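Local atomic coordinates of NADH oxidoreductase (Mesorhizobium loti, PDB entry 3PI7), a protein that probably binds NADPH and acts as an oxidoreductase on NAD(P)H, perhaps with quinones as acceptors. Residues E34-Q39 and A67-Q72; V52-N57 and V108-G113; S175-L180 and I260-L265. All blocks are in the same frame, centred on the assembly; numbering follows the deposited sequence. Where two conformers were deposited one is given.

Contact 1. Residues E34-Q39 and A67-Q72; sequences EPYLEQ and AFIKGQ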
ATOM      1  N   GLU A  34     -24.035 -25.956  -8.296  1.00 14.80           N
ATOM      2  CA  GLU A  34     -24.790 -25.988  -9.552  1.00 13.20           C
ATOM      3  C   GLU A  34     -24.753 -24.702 -10.354  1.00 16.27           C
ATOM      4  O   GLU A  34     -24.792 -24.816 -11.580  1.00 16.74           O
ATOM      5  CB  GLU A  34     -26.241 -26.406  -9.323  1.00 13.85           C
ATOM      6  CG  GLU A  34     -26.378 -27.819  -8.779  1.00 16.58           C
ATOM      7  CD  GLU A  34     -26.294 -27.974  -7.271  1.00 29.69           C
ATOM      8  OE1 GLU A  34     -25.959 -26.993  -6.564  1.00 23.18           O
ATOM      9  OE2 GLU A  34     -26.502 -29.115  -6.803  1.00 26.77           O
ATOM     10  N   PRO A  35     -24.643 -23.485  -9.780  1.00 16.00           N
ATOM     11  CA  PRO A  35     -24.536 -22.294 -10.654  1.00 15.65           C
ATOM     12  C   PRO A  35     -23.189 -22.234 -11.390  1.00 17.45           C
ATOM     13  O   PRO A  35     -23.074 -21.595 -12.444  1.00 17.85           O
ATOM     14  CB  PRO A  35     -24.583 -21.121  -9.658  1.00 16.95           C
ATOM     15  CG  PRO A  35     -25.062 -21.682  -8.359  1.00 22.65           C
ATOM     16  CD  PRO A  35     -24.630 -23.103  -8.347  1.00 17.93           C
ATOM     17  N   TYR A  36     -22.186 -22.934 -10.860  1.00 13.58           N
ATOM     18  CA  TYR A  36     -20.785 -22.788 -11.279  1.00 13.31           C
ATOM     19  C   TYR A  36     -20.182 -23.988 -11.918  1.00 17.29           C
ATOM     20  O   TYR A  36     -19.212 -23.848 -12.669  1.00 16.13           O
ATOM     21  CB  TYR A  36     -19.926 -22.447 -10.048  1.00 13.89           C
ATOM     22  CG  TYR A  36     -20.511 -21.331  -9.225  1.00 15.83           C
ATOM     23  CD1 TYR A  36     -20.684 -20.064  -9.766  1.00 17.51           C
ATOM     24  CD2 TYR A  36     -20.979 -21.563  -7.930  1.00 17.52           C
ATOM     25  CE1 TYR A  36     -21.289 -19.042  -9.033  1.00 18.61           C
ATOM     26  CE2 TYR A  36     -21.609 -20.554  -7.198  1.00 19.30           C
ATOM     27  CZ  TYR A  36     -21.755 -19.296  -7.752  1.00 23.36           C
ATOM     28  OH  TYR A  36     -22.337 -18.287  -7.025  1.00 26.85           O
ATOM     29  N   LEU A  37     -20.686 -25.186 -11.576  1.00 14.39           N
ATOM     30  CA  LEU A  37     -20.084 -26.405 -12.081  1.00 13.27           C
ATOM     31  C   LEU A  37     -21.146 -27.404 -12.423  1.00 16.69           C
ATOM     32  O   LEU A  37     -22.203 -27.429 -11.782  1.00 15.08           O
ATOM     33  CB  LEU A  37     -19.156 -27.003 -11.002  1.00 13.65           C
ATOM     34  CG  LEU A  37     -17.898 -26.212 -10.628  1.00 16.44           C
ATOM     35  CD1 LEU A  37     -17.220 -26.832  -9.440  1.00 17.35           C
ATOM     36  CD2 LEU A  37     -16.921 -26.164 -11.788  1.00 13.37           C
ATOM     37  N   GLU A  38     -20.863 -28.221 -13.424  1.00 12.69           N
ATOM     38  CA  GLU A  38     -21.749 -29.302 -13.807  1.00 13.81           C
ATOM     39  C   GLU A  38     -20.914 -30.544 -13.977  1.00 17.98           C
ATOM     40  O   GLU A  38     -19.792 -30.484 -14.503  1.00 17.98           O
ATOM     41  CB  GLU A  38     -22.535 -28.993 -15.077  1.00 16.04           C
ATOM     42  CG  GLU A  38     -21.706 -28.697 -16.314  1.00 21.22           C
ATOM     43  CD  GLU A  38     -22.508 -28.599 -17.597  1.00 43.05           C
ATOM     44  OE1 GLU A  38     -23.538 -29.298 -17.709  1.00 34.86           O
ATOM     45  OE2 GLU A  38     -22.105 -27.828 -18.496  1.00 40.91           O
ATOM     46  N   GLN A  39     -21.442 -31.661 -13.494  1.00 15.93           N
ATOM     47  CA  GLN A  39     -20.754 -32.928 -13.657  1.00 15.19           C
ATOM     48  C   GLN A  39     -20.979 -33.348 -15.092  1.00 18.77           C
ATOM     49  O   GLN A  39     -22.106 -33.301 -15.586  1.00 20.22           O
ATOM     50  CB  GLN A  39     -21.272 -33.965 -12.648  1.00 17.71           C
ATOM     51  CG  GLN A  39     -20.474 -35.278 -12.730  1.00 28.42           C
ATOM     52  CD  GLN A  39     -21.082 -36.371 -11.909  1.00 41.73           C
ATOM     53  OE1 GLN A  39     -21.484 -36.170 -10.752  1.00 40.69           O
ATOM     54  NE2 GLN A  39     -21.132 -37.563 -12.486  1.00 32.78           N
ATOM     55  N   ALA A  67     -13.242 -18.988  -5.382  1.00 13.90           N
ATOM     56  CA  ALA A  67     -13.232 -17.684  -6.048  1.00 13.42           C
ATOM     57  C   ALA A  67     -13.183 -17.866  -7.555  1.00 15.27           C
ATOM     58  O   ALA A  67     -13.877 -17.171  -8.302  1.00 14.70           O
ATOM     59  CB  ALA A  67     -12.003 -16.883  -5.581  1.00 14.27           C
ATOM     60  N   PHE A  68     -12.344 -18.821  -8.019  1.00 12.37           N
ATOM     61  CA  PHE A  68     -12.192 -19.034  -9.443  1.00 10.81           C
ATOM     62  C   PHE A  68     -13.477 -19.498 -10.118  1.00 12.23           C
ATOM     63  O   PHE A  68     -13.803 -18.968 -11.185  1.00 12.74           O
ATOM     64  CB  PHE A  68     -11.043 -20.017  -9.707  1.00 11.51           C
ATOM     65  CG  PHE A  68     -10.921 -20.387 -11.159  1.00 12.01           C
ATOM     66  CD1 PHE A  68     -10.410 -19.485 -12.079  1.00 13.84           C
ATOM     67  CD2 PHE A  68     -11.331 -21.643 -11.611  1.00 10.79           C
ATOM     68  CE1 PHE A  68     -10.263 -19.841 -13.427  1.00 14.70           C
ATOM     69  CE2 PHE A  68     -11.207 -21.990 -12.960  1.00 13.50           C
ATOM     70  CZ  PHE A  68     -10.696 -21.078 -13.862  1.00 13.29           C
ATOM     71  N   ILE A  69     -14.188 -20.491  -9.555  1.00 11.00           N
ATOM     72  CA  ILE A  69     -15.398 -21.024 -10.222  1.00 11.66           C
ATOM     73  C   ILE A  69     -16.518 -19.944 -10.260  1.00 15.23           C
ATOM     74  O   ILE A  69     -17.334 -19.898 -11.196  1.00 14.82           O
ATOM     75  CB  ILE A  69     -15.872 -22.369  -9.600  1.00 14.44           C
ATOM     76  CG1 ILE A  69     -16.425 -22.196  -8.163  1.00 14.16           C
ATOM     77  CG2 ILE A  69     -14.714 -23.380  -9.621  1.00 13.95           C
ATOM     78  CD1 ILE A  69     -17.019 -23.434  -7.526  1.00 17.05           C
ATOM     79  N   LYS A  70     -16.466 -19.028  -9.292  1.00 13.29           N
ATOM     80  CA  LYS A  70     -17.412 -17.924  -9.192  1.00 14.55           C
ATOM     81  C   LYS A  70     -17.055 -16.790 -10.141  1.00 19.54           C
ATOM     82  O   LYS A  70     -17.814 -15.838 -10.224  1.00 17.93           O
ATOM     83  CB  LYS A  70     -17.455 -17.414  -7.751  1.00 15.78           C
ATOM     84  CG  LYS A  70     -18.194 -18.382  -6.823  1.00 17.44           C
ATOM     85  CD  LYS A  70     -18.035 -17.966  -5.360  1.00 24.31           C
ATOM     86  CE  LYS A  70     -19.362 -18.047  -4.656  1.00 39.47           C
ATOM     87  NZ  LYS A  70     -20.069 -16.739  -4.667  1.00 41.46           N
ATOM     88  N   GLY A  71     -15.925 -16.898 -10.849  1.00 16.83           N
ATOM     89  CA  GLY A  71     -15.432 -15.856 -11.761  1.00 15.99           C
ATOM     90  C   GLY A  71     -14.895 -14.632 -11.022  1.00 18.61           C
ATOM     91  O   GLY A  71     -14.875 -13.525 -11.563  1.00 19.58           O
ATOM     92  N   GLN A  72     -14.478 -14.836  -9.775  1.00 15.91           N
ATOM     93  CA  GLN A  72     -14.021 -13.825  -8.827  1.00 16.98           C
ATOM     94  C   GLN A  72     -12.526 -13.934  -8.496  1.00 21.04           C
ATOM     95  O   GLN A  72     -12.050 -13.319  -7.534  1.00 22.09           O
ATOM     96  CB  GLN A  72     -14.856 -13.933  -7.550  1.00 17.61           C
ATOM     97  CG  GLN A  72     -16.297 -13.492  -7.826  1.00 20.13           C
ATOM     98  CD  GLN A  72     -17.293 -13.790  -6.742  1.00 24.20           C
ATOM     99  OE1 GLN A  72     -18.488 -13.791  -6.981  1.00 24.36           O
ATOM    100  NE2 GLN A  72     -16.846 -14.075  -5.547  1.00 22.65           N
TER
HETATM  101  O   HOH W   1     -18.273 -21.353 -13.344  1.00 15.83           O

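Contact 2. Residues V52-N57 and V108-G113; sequences VLIKVN and VAFATG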
ATOM      1  N   VAL A  52       2.122 -32.409 -18.765  1.00 11.40           N
ATOM      2  CA  VAL A  52       1.889 -33.785 -18.425  1.00 11.12           C
ATOM      3  C   VAL A  52       0.408 -33.983 -18.181  1.00 13.63           C
ATOM      4  O   VAL A  52      -0.295 -33.047 -17.778  1.00 12.04           O
ATOM      5  CB  VAL A  52       2.735 -34.242 -17.205  1.00 13.18           C
ATOM      6  CG1 VAL A  52       4.215 -34.281 -17.561  1.00 13.66           C
ATOM      7  CG2 VAL A  52       2.473 -33.338 -15.988  1.00 12.58           C
ATOM      8  N   LEU A  53      -0.054 -35.185 -18.462  1.00  9.68           N
ATOM      9  CA  LEU A  53      -1.433 -35.591 -18.209  1.00 10.18           C
ATOM     10  C   LEU A  53      -1.404 -36.440 -16.965  1.00 13.07           C
ATOM     11  O   LEU A  53      -0.708 -37.478 -16.916  1.00 12.65           O
ATOM     12  CB  LEU A  53      -1.979 -36.391 -19.402  1.00  9.68           C
ATOM     13  CG  LEU A  53      -3.420 -36.800 -19.259  1.00 12.30           C
ATOM     14  CD1 LEU A  53      -4.361 -35.573 -19.306  1.00 11.96           C
ATOM     15  CD2 LEU A  53      -3.800 -37.820 -20.277  1.00 16.19           C
ATOM     16  N   ILE A  54      -2.135 -36.009 -15.958  1.00 10.66           N
ATOM     17  CA  ILE A  54      -2.138 -36.693 -14.668  1.00  8.96           C
ATOM     18  C   ILE A  54      -3.457 -37.403 -14.414  1.00 12.46           C
ATOM     19  O   ILE A  54      -4.521 -36.769 -14.487  1.00 11.27           O
ATOM     20  CB  ILE A  54      -1.859 -35.665 -13.546  1.00 10.56           C
ATOM     21  CG1 ILE A  54      -0.505 -34.913 -13.755  1.00 11.14           C
ATOM     22  CG2 ILE A  54      -1.850 -36.341 -12.187  1.00 11.28           C
ATOM     23  CD1 ILE A  54      -0.634 -33.516 -13.601  1.00 19.13           C
ATOM     24  N   LYS A  55      -3.380 -38.676 -13.984  1.00  9.98           N
ATOM     25  CA  LYS A  55      -4.520 -39.436 -13.522  1.00  9.78           C
ATOM     26  C   LYS A  55      -4.689 -39.029 -12.084  1.00 13.79           C
ATOM     27  O   LYS A  55      -3.858 -39.387 -11.255  1.00 12.73           O
ATOM     28  CB  LYS A  55      -4.275 -40.959 -13.669  1.00 11.61           C
ATOM     29  CG  LYS A  55      -5.488 -41.754 -13.238  1.00 18.46           C
ATOM     30  CD  LYS A  55      -5.301 -43.288 -13.296  1.00 17.36           C
ATOM     31  CE  LYS A  55      -6.683 -43.906 -13.113  1.00 25.41           C
ATOM     32  NZ  LYS A  55      -6.757 -45.300 -13.650  1.00 32.49           N
ATOM     33  N   VAL A  56      -5.725 -38.224 -11.797  1.00 10.68           N
ATOM     34  CA  VAL A  56      -5.925 -37.643 -10.483  1.00  9.56           C
ATOM     35  C   VAL A  56      -6.389 -38.653  -9.464  1.00 14.83           C
ATOM     36  O   VAL A  56      -7.405 -39.339  -9.665  1.00 15.58           O
ATOM     37  CB  VAL A  56      -6.929 -36.450 -10.551  1.00 11.23           C
ATOM     38  CG1 VAL A  56      -7.026 -35.771  -9.203  1.00 10.90           C
ATOM     39  CG2 VAL A  56      -6.525 -35.445 -11.627  1.00 10.38           C
ATOM     40  N   ASN A  57      -5.650 -38.697  -8.335  1.00 11.51           N
ATOM     41  CA  ASN A  57      -5.993 -39.554  -7.218  0.70 13.00           C
ATOM     42  C   ASN A  57      -6.878 -38.771  -6.245  1.00 16.24           C
ATOM     43  O   ASN A  57      -7.935 -39.258  -5.858  1.00 15.26           O
ATOM     44  CB  ASN A  57      -4.727 -40.088  -6.531  0.70 14.88           C
ATOM     45  CG  ASN A  57      -5.031 -40.962  -5.339  0.70 30.29           C
ATOM     46  OD1 ASN A  57      -6.043 -41.665  -5.292  0.70 32.98           O
ATOM     47  ND2 ASN A  57      -4.137 -40.984  -4.381  0.70 24.16           N
ATOM     48  N   VAL A 108       2.872 -37.464  -8.520  1.00 11.88           N
ATOM     49  CA  VAL A 108       3.227 -36.078  -8.288  1.00 10.12           C
ATOM     50  C   VAL A 108       2.151 -35.304  -7.591  1.00 14.09           C
ATOM     51  O   VAL A 108       0.961 -35.588  -7.758  1.00 15.45           O
ATOM     52  CB  VAL A 108       3.531 -35.337  -9.647  1.00 13.75           C
ATOM     53  CG1 VAL A 108       4.788 -35.862 -10.339  1.00 13.21           C
ATOM     54  CG2 VAL A 108       2.323 -35.364 -10.592  1.00 12.87           C
ATOM     55  N   ALA A 109       2.571 -34.289  -6.853  1.00 12.52           N
ATOM     56  CA  ALA A 109       1.684 -33.221  -6.414  1.00 11.90           C
ATOM     57  C   ALA A 109       1.669 -32.273  -7.594  1.00 13.12           C
ATOM     58  O   ALA A 109       2.718 -32.109  -8.236  1.00 12.66           O
ATOM     59  CB  ALA A 109       2.241 -32.544  -5.173  1.00 13.63           C
ATOM     60  N   PHE A 110       0.527 -31.686  -7.954  1.00  8.84           N
ATOM     61  CA  PHE A 110       0.579 -30.817  -9.118  1.00  8.44           C
ATOM     62  C   PHE A 110      -0.314 -29.599  -8.954  1.00 12.96           C
ATOM     63  O   PHE A 110      -1.287 -29.652  -8.211  1.00 13.29           O
ATOM     64  CB  PHE A 110       0.203 -31.569 -10.396  1.00 10.08           C
ATOM     65  CG  PHE A 110      -1.224 -32.039 -10.405  1.00 10.32           C
ATOM     66  CD1 PHE A 110      -1.573 -33.268  -9.851  1.00 12.64           C
ATOM     67  CD2 PHE A 110      -2.218 -31.271 -10.996  1.00 11.04           C
ATOM     68  CE1 PHE A 110      -2.910 -33.698  -9.840  1.00 13.27           C
ATOM     69  CE2 PHE A 110      -3.550 -31.685 -10.960  1.00 11.63           C
ATOM     70  CZ  PHE A 110      -3.880 -32.902 -10.396  1.00 11.65           C
ATOM     71  N   ALA A 111      -0.004 -28.549  -9.715  1.00 11.31           N
ATOM     72  CA  ALA A 111      -0.776 -27.319  -9.781  1.00 13.10           C
ATOM     73  C   ALA A 111      -1.083 -27.117 -11.253  1.00 15.45           C
ATOM     74  O   ALA A 111      -0.182 -27.190 -12.089  1.00 14.44           O
ATOM     75  CB  ALA A 111       0.018 -26.152  -9.183  1.00 13.91           C
ATOM     76  N   THR A 112      -2.356 -26.979 -11.583  1.00 10.55           N
ATOM     77  CA  THR A 112      -2.766 -26.885 -12.989  1.00 10.49           C
ATOM     78  C   THR A 112      -2.516 -25.520 -13.588  1.00 14.51           C
ATOM     79  O   THR A 112      -2.394 -25.418 -14.821  1.00 13.54           O
ATOM     80  CB  THR A 112      -4.241 -27.292 -13.121  1.00 17.40           C
ATOM     81  OG1 THR A 112      -5.020 -26.437 -12.282  1.00 16.50           O
ATOM     82  CG2 THR A 112      -4.476 -28.709 -12.696  1.00 13.16           C
ATOM     83  N   GLY A 113      -2.411 -24.492 -12.739  1.00 12.29           N
ATOM     84  CA  GLY A 113      -2.123 -23.121 -13.143  1.00 11.85           C
ATOM     85  C   GLY A 113      -3.027 -22.641 -14.252  1.00 15.73           C
ATOM     86  O   GLY A 113      -4.240 -22.593 -14.080  1.00 17.01           O
TER

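Contact 3. Residues S175-L180 and I260-L265; sequences SQLCKL and IIYGRL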
ATOM      1  N   SER A 175      -8.077 -20.761   8.940  1.00 18.68           N
ATOM      2  CA  SER A 175      -7.875 -21.350   7.614  1.00 18.29           C
ATOM      3  C   SER A 175      -6.682 -22.316   7.622  1.00 21.98           C
ATOM      4  O   SER A 175      -5.804 -22.170   8.469  1.00 20.36           O
ATOM      5  CB  SER A 175      -7.667 -20.251   6.577  1.00 20.86           C
ATOM      6  OG  SER A 175      -6.400 -19.636   6.734  1.00 21.73           O
ATOM      7  N   GLN A 176      -6.661 -23.326   6.718  1.00 18.70           N
ATOM      8  CA  GLN A 176      -5.525 -24.256   6.683  1.00 18.95           C
ATOM      9  C   GLN A 176      -4.179 -23.523   6.532  1.00 20.47           C
ATOM     10  O   GLN A 176      -3.200 -23.875   7.189  1.00 20.08           O
ATOM     11  CB  GLN A 176      -5.670 -25.285   5.560  1.00 20.94           C
ATOM     12  CG  GLN A 176      -4.546 -26.324   5.580  1.00 31.48           C
ATOM     13  CD  GLN A 176      -4.533 -27.092   6.884  1.00 53.69           C
ATOM     14  OE1 GLN A 176      -3.612 -26.953   7.706  1.00 49.83           O
ATOM     15  NE2 GLN A 176      -5.613 -27.823   7.149  1.00 37.08           N
ATOM     16  N   LEU A 177      -4.136 -22.509   5.664  1.00 18.78           N
ATOM     17  CA  LEU A 177      -2.920 -21.741   5.435  1.00 17.27           C
ATOM     18  C   LEU A 177      -2.419 -21.085   6.749  1.00 19.19           C
ATOM     19  O   LEU A 177      -1.226 -21.215   7.106  1.00 17.08           O
ATOM     20  CB  LEU A 177      -3.194 -20.696   4.358  1.00 16.75           C
ATOM     21  CG  LEU A 177      -2.081 -19.714   4.021  1.00 21.02           C
ATOM     22  CD1 LEU A 177      -0.751 -20.416   3.731  1.00 22.03           C
ATOM     23  CD2 LEU A 177      -2.478 -18.880   2.818  1.00 23.16           C
ATOM     24  N   CYS A 178      -3.329 -20.413   7.466  1.00 15.57           N
ATOM     25  CA  CYS A 178      -2.958 -19.753   8.721  0.50 16.51           C
ATOM     26  C   CYS A 178      -2.459 -20.776   9.725  1.00 20.62           C
ATOM     27  O   CYS A 178      -1.467 -20.517  10.420  1.00 20.09           O
ATOM     28  CB  CYS A 178      -4.114 -18.932   9.276  0.50 16.69           C
ATOM     29  SG  CYS A 178      -4.455 -17.424   8.331  0.70 19.92           S
ATOM     30  N   LYS A 179      -3.084 -21.962   9.765  1.00 17.98           N
ATOM     31  CA  LYS A 179      -2.631 -22.998  10.673  1.00 17.38           C
ATOM     32  C   LYS A 179      -1.223 -23.468  10.323  1.00 18.10           C
ATOM     33  O   LYS A 179      -0.440 -23.706  11.233  1.00 16.78           O
ATOM     34  CB  LYS A 179      -3.624 -24.168  10.728  1.00 20.32           C
ATOM     35  CG  LYS A 179      -4.965 -23.720  11.316  1.00 24.27           C
ATOM     36  CD  LYS A 179      -5.868 -24.875  11.762  1.00 29.84           C
ATOM     37  CE  LYS A 179      -6.500 -25.623  10.623  1.00 37.84           C
ATOM     38  NZ  LYS A 179      -7.537 -26.558  11.141  1.00 44.41           N
ATOM     39  N   LEU A 180      -0.863 -23.570   9.028  1.00 16.55           N
ATOM     40  CA  LEU A 180       0.514 -23.939   8.669  1.00 15.75           C
ATOM     41  C   LEU A 180       1.506 -22.845   9.128  1.00 16.46           C
ATOM     42  O   LEU A 180       2.596 -23.147   9.615  1.00 15.41           O
ATOM     43  CB  LEU A 180       0.645 -24.140   7.150  1.00 15.12           C
ATOM     44  CG  LEU A 180      -0.021 -25.375   6.533  1.00 19.97           C
ATOM     45  CD1 LEU A 180       0.077 -25.322   5.050  1.00 18.05           C
ATOM     46  CD2 LEU A 180       0.568 -26.654   7.070  1.00 25.14           C
ATOM     47  N   ILE A 260      -0.355  -6.896   3.958  1.00 10.99           N
ATOM     48  CA  ILE A 260      -0.073  -7.777   2.823  1.00 10.44           C
ATOM     49  C   ILE A 260      -1.325  -8.562   2.498  1.00 12.82           C
ATOM     50  O   ILE A 260      -1.727  -9.448   3.241  1.00 13.26           O
ATOM     51  CB  ILE A 260       1.130  -8.697   3.106  1.00 12.24           C
ATOM     52  CG1 ILE A 260       2.364  -7.848   3.476  1.00 13.40           C
ATOM     53  CG2 ILE A 260       1.395  -9.602   1.866  1.00 13.79           C
ATOM     54  CD1 ILE A 260       3.627  -8.610   3.837  1.00 18.24           C
ATOM     55  N   ILE A 261      -1.985  -8.156   1.428  1.00  9.80           N
ATOM     56  CA  ILE A 261      -3.278  -8.741   1.055  1.00  9.75           C
ATOM     57  C   ILE A 261      -3.028  -9.944   0.157  1.00 13.09           C
ATOM     58  O   ILE A 261      -2.362  -9.801  -0.864  1.00 11.61           O
ATOM     59  CB  ILE A 261      -4.143  -7.659   0.357  1.00 11.63           C
ATOM     60  CG1 ILE A 261      -4.558  -6.593   1.399  1.00 12.46           C
ATOM     61  CG2 ILE A 261      -5.368  -8.319  -0.305  1.00 13.06           C
ATOM     62  CD1 ILE A 261      -5.379  -5.358   0.895  1.00 19.87           C
ATOM     63  N   TYR A 262      -3.583 -11.111   0.501  1.00 12.69           N
ATOM     64  CA  TYR A 262      -3.396 -12.287  -0.370  1.00 12.87           C
ATOM     65  C   TYR A 262      -4.749 -12.996  -0.659  1.00 17.10           C
ATOM     66  O   TYR A 262      -4.791 -13.989  -1.377  1.00 16.32           O
ATOM     67  CB  TYR A 262      -2.371 -13.235   0.239  1.00 13.67           C
ATOM     68  CG  TYR A 262      -2.861 -13.931   1.485  1.00 13.58           C
ATOM     69  CD1 TYR A 262      -2.637 -13.385   2.743  1.00 13.46           C
ATOM     70  CD2 TYR A 262      -3.477 -15.175   1.412  1.00 15.21           C
ATOM     71  CE1 TYR A 262      -3.045 -14.046   3.900  1.00 11.81           C
ATOM     72  CE2 TYR A 262      -3.950 -15.813   2.555  1.00 15.86           C
ATOM     73  CZ  TYR A 262      -3.696 -15.260   3.797  1.00 14.98           C
ATOM     74  OH  TYR A 262      -4.085 -15.913   4.924  1.00 15.77           O
ATOM     75  N   GLY A 263      -5.835 -12.425  -0.171  1.00 15.58           N
ATOM     76  CA  GLY A 263      -7.183 -12.940  -0.402  1.00 15.13           C
ATOM     77  C   GLY A 263      -8.198 -11.844  -0.154  1.00 19.53           C
ATOM     78  O   GLY A 263      -7.855 -10.822   0.461  1.00 17.01           O
ATOM     79  N   ARG A 264      -9.448 -12.058  -0.598  1.00 16.76           N
ATOM     80  CA  ARG A 264     -10.523 -11.063  -0.442  1.00 16.98           C
ATOM     81  C   ARG A 264     -11.782 -11.773  -0.003  1.00 20.40           C
ATOM     82  O   ARG A 264     -12.781 -11.751  -0.709  1.00 21.00           O
ATOM     83  CB  ARG A 264     -10.744 -10.281  -1.756  1.00 18.34           C
ATOM     84  CG  ARG A 264     -11.439  -8.929  -1.520  1.00 31.21           C
ATOM     85  CD  ARG A 264     -12.141  -8.375  -2.746  1.00 35.52           C
ATOM     86  NE  ARG A 264     -12.914  -7.182  -2.404  1.00 32.95           N
ATOM     87  CZ  ARG A 264     -13.462  -6.358  -3.293  1.00 48.58           C
ATOM     88  NH1 ARG A 264     -13.289  -6.563  -4.592  1.00 40.20           N
ATOM     89  NH2 ARG A 264     -14.131  -5.287  -2.888  1.00 34.30           N
ATOM     90  N   LEU A 265     -11.740 -12.434   1.161  1.00 15.24           N
ATOM     91  CA  LEU A 265     -12.893 -13.162   1.643  1.00 15.02           C
ATOM     92  C   LEU A 265     -14.083 -12.243   1.924  1.00 18.73           C
ATOM     93  O   LEU A 265     -15.218 -12.690   1.795  1.00 19.14           O
ATOM     94  CB  LEU A 265     -12.561 -13.961   2.896  1.00 15.43           C
ATOM     95  CG  LEU A 265     -11.624 -15.152   2.715  1.00 20.84           C
ATOM     96  CD1 LEU A 265     -11.326 -15.782   4.057  1.00 22.63           C
ATOM     97  CD2 LEU A 265     -12.186 -16.194   1.705  1.00 25.17           C
TER
HETATM   98  O   HOH W   2      -6.040 -18.005   4.699  1.00 23.29           O

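Contact 1. Residues E34-Q39 and A67-Q72
At the C-terminal end of helix 63-69, in the GroES-like part of this medium-chain reductase fold, Ile69 and Lys70 pack against Tyr36, just before strand 37-43, and Leu37, its first residue. The helix closes with a Schellman motif: Gly71 takes positive phi, and the backbone N of Gln72 and of Gly71 reach back to Ala67 O and Phe68 O. That ending sets Lys70 beside the tyrosine. Its CG lies over one face of the Tyr36 ring, 3.9 Å from the ring centroid and 15° off the normal, a CH-pi contact displaced toward the rim. Pro35 CB sits over the centre of the opposite face, so the ring is clamped between a proline and the lysine's aliphatic stem. Past CG the Lys70 chain kinks near its end, which leaves NZ 3.6 Å from Tyr36 OH. Both polar ends have other partners: Tyr36 OH hydrogen-bonds to Glu31, and Lys70 NZ to the carbonyl of Gly27. Ile69 CD1 fills the angle between Tyr36 CB, 4.0 Å away, and Leu37 CD1, at 3.9 Å, while Leu37 also leans on Ile331 of helix 327-338. A water ties the backbones by donating to Tyr36 O at 2.7 Å and to Ile69 O at 2.8 Å; Ile69 O also accepts from Arg77. Hydrocarbon contacts thus hold the side chains across this junction, while the water links two carbonyls that could not bond to each other, and a long, weak ion pair with Glu31 may help a little to offset the lysine's charge.

Contact 2. Residues V52-N57 and V108-G113
Ile54 CD1 rests on one face of the Phe110 ring, 3.9 Å from its centroid and 23° from the normal, in a CH-pi contact offset toward the rim. The methyl comes nearest the root of the ring, at 3.6 Å from Phe110 CG. Ile54 CG2, on the same side of the ring, overhangs the CD1-CE1 rim, 3.7 Å from Phe110 CE1. The two side chains overlap head to tail. At the ring's tip, Val56 CG2 meets Phe110 CZ at 3.9 Å, the valine crossing the phenylalanine at roughly a right angle. A looser touch, Ile54 CG1 to Val108 CG2 at 4.3 Å, extends the apolar patch along strand 107-111.

What puts the ring here is its first torsion: chi1 65° tucks the Phe110 ring over its own backbone and lays it broadside to the isoleucine. Thr112 CG2 lies in the ring plane at its edge, and the threonine is itself moored by a hydrogen bond from its hydroxyl to Gly84 O. Around this first shell, Ile91 of strand 86-94 touches both Ile54 and Val108, and Cys131 packs against Val108 and Phe110.

The short segments 52-56 and 108-111 run at 113° to one another, and their axes are 9.5 Å apart at closest approach, so side chains alone bridge them. Each pairs antiparallel with strand 86-94 within the curled sheet of the GroES-like domain; strand 123-127 flanks 51-56, strand 131-133 flanks 107-111, and the contact forms part of the apolar interior they enclose.

Contact 3. Residues S175-L180 and I260-L265
The Tyr262 ring is met obliquely by Leu177 CD2, 3.4 Å from Tyr262 CE2. Leucine and tyrosine approach from opposite directions: chi1 176° swings the Leu177 isobutyl group out from the helix, and chi2 turns CD2 to the ring. At the phenol end, in the conformer given, Cys178 SG lies 3.7 Å from Tyr262 OH. A water completes the junction, donating to Tyr262 OH at 2.9 Å and hydrogen-bonded to Ser175 OG at 2.6 Å. Ser175 is the N-cap of helix 176-188: its OG accepts from Cys178 N at 3.3 Å and also bonds to Ala172 O, which fixes the hydroxyl that holds the water. Replacing Tyr262 by an alanine would probably deprive this water of one of its anchors and uncover the Leu177 methyl. Farther along the tyrosine's loop, Arg264 forms a salt bridge with Glu274 of the second subunit. The arrangement belongs to the Rossmann domain, where helix 176-188 follows strand 167-170 and Tyr262 comes just after strand 258-261; Met156 of helix 148-163 and Leu238 of strand 236-239 also touch the tyrosine.

How the contacts relate
From the N terminus, strand 37-43 leads into strand 51-56, so the first halves of contacts 1 and 2 follow closely. Contact 1 closes at 67-72, after the chain has already opened contact 2 at 52-57; contact 2 closes only at 108-113, and the two loops therefore cross. Contact 1 joins a two-stranded sheet to helix 63-69, and contact 2 two strands of the curled sheet, their centres about 20 Å apart. Contact 3, in series with both, opens at 175-180 and closes at 260-265, with 79 residues between, joining helix 176-188 to the loop after strand 258-261. Its nearest atoms lie about 7 Å from contact 1, without touching.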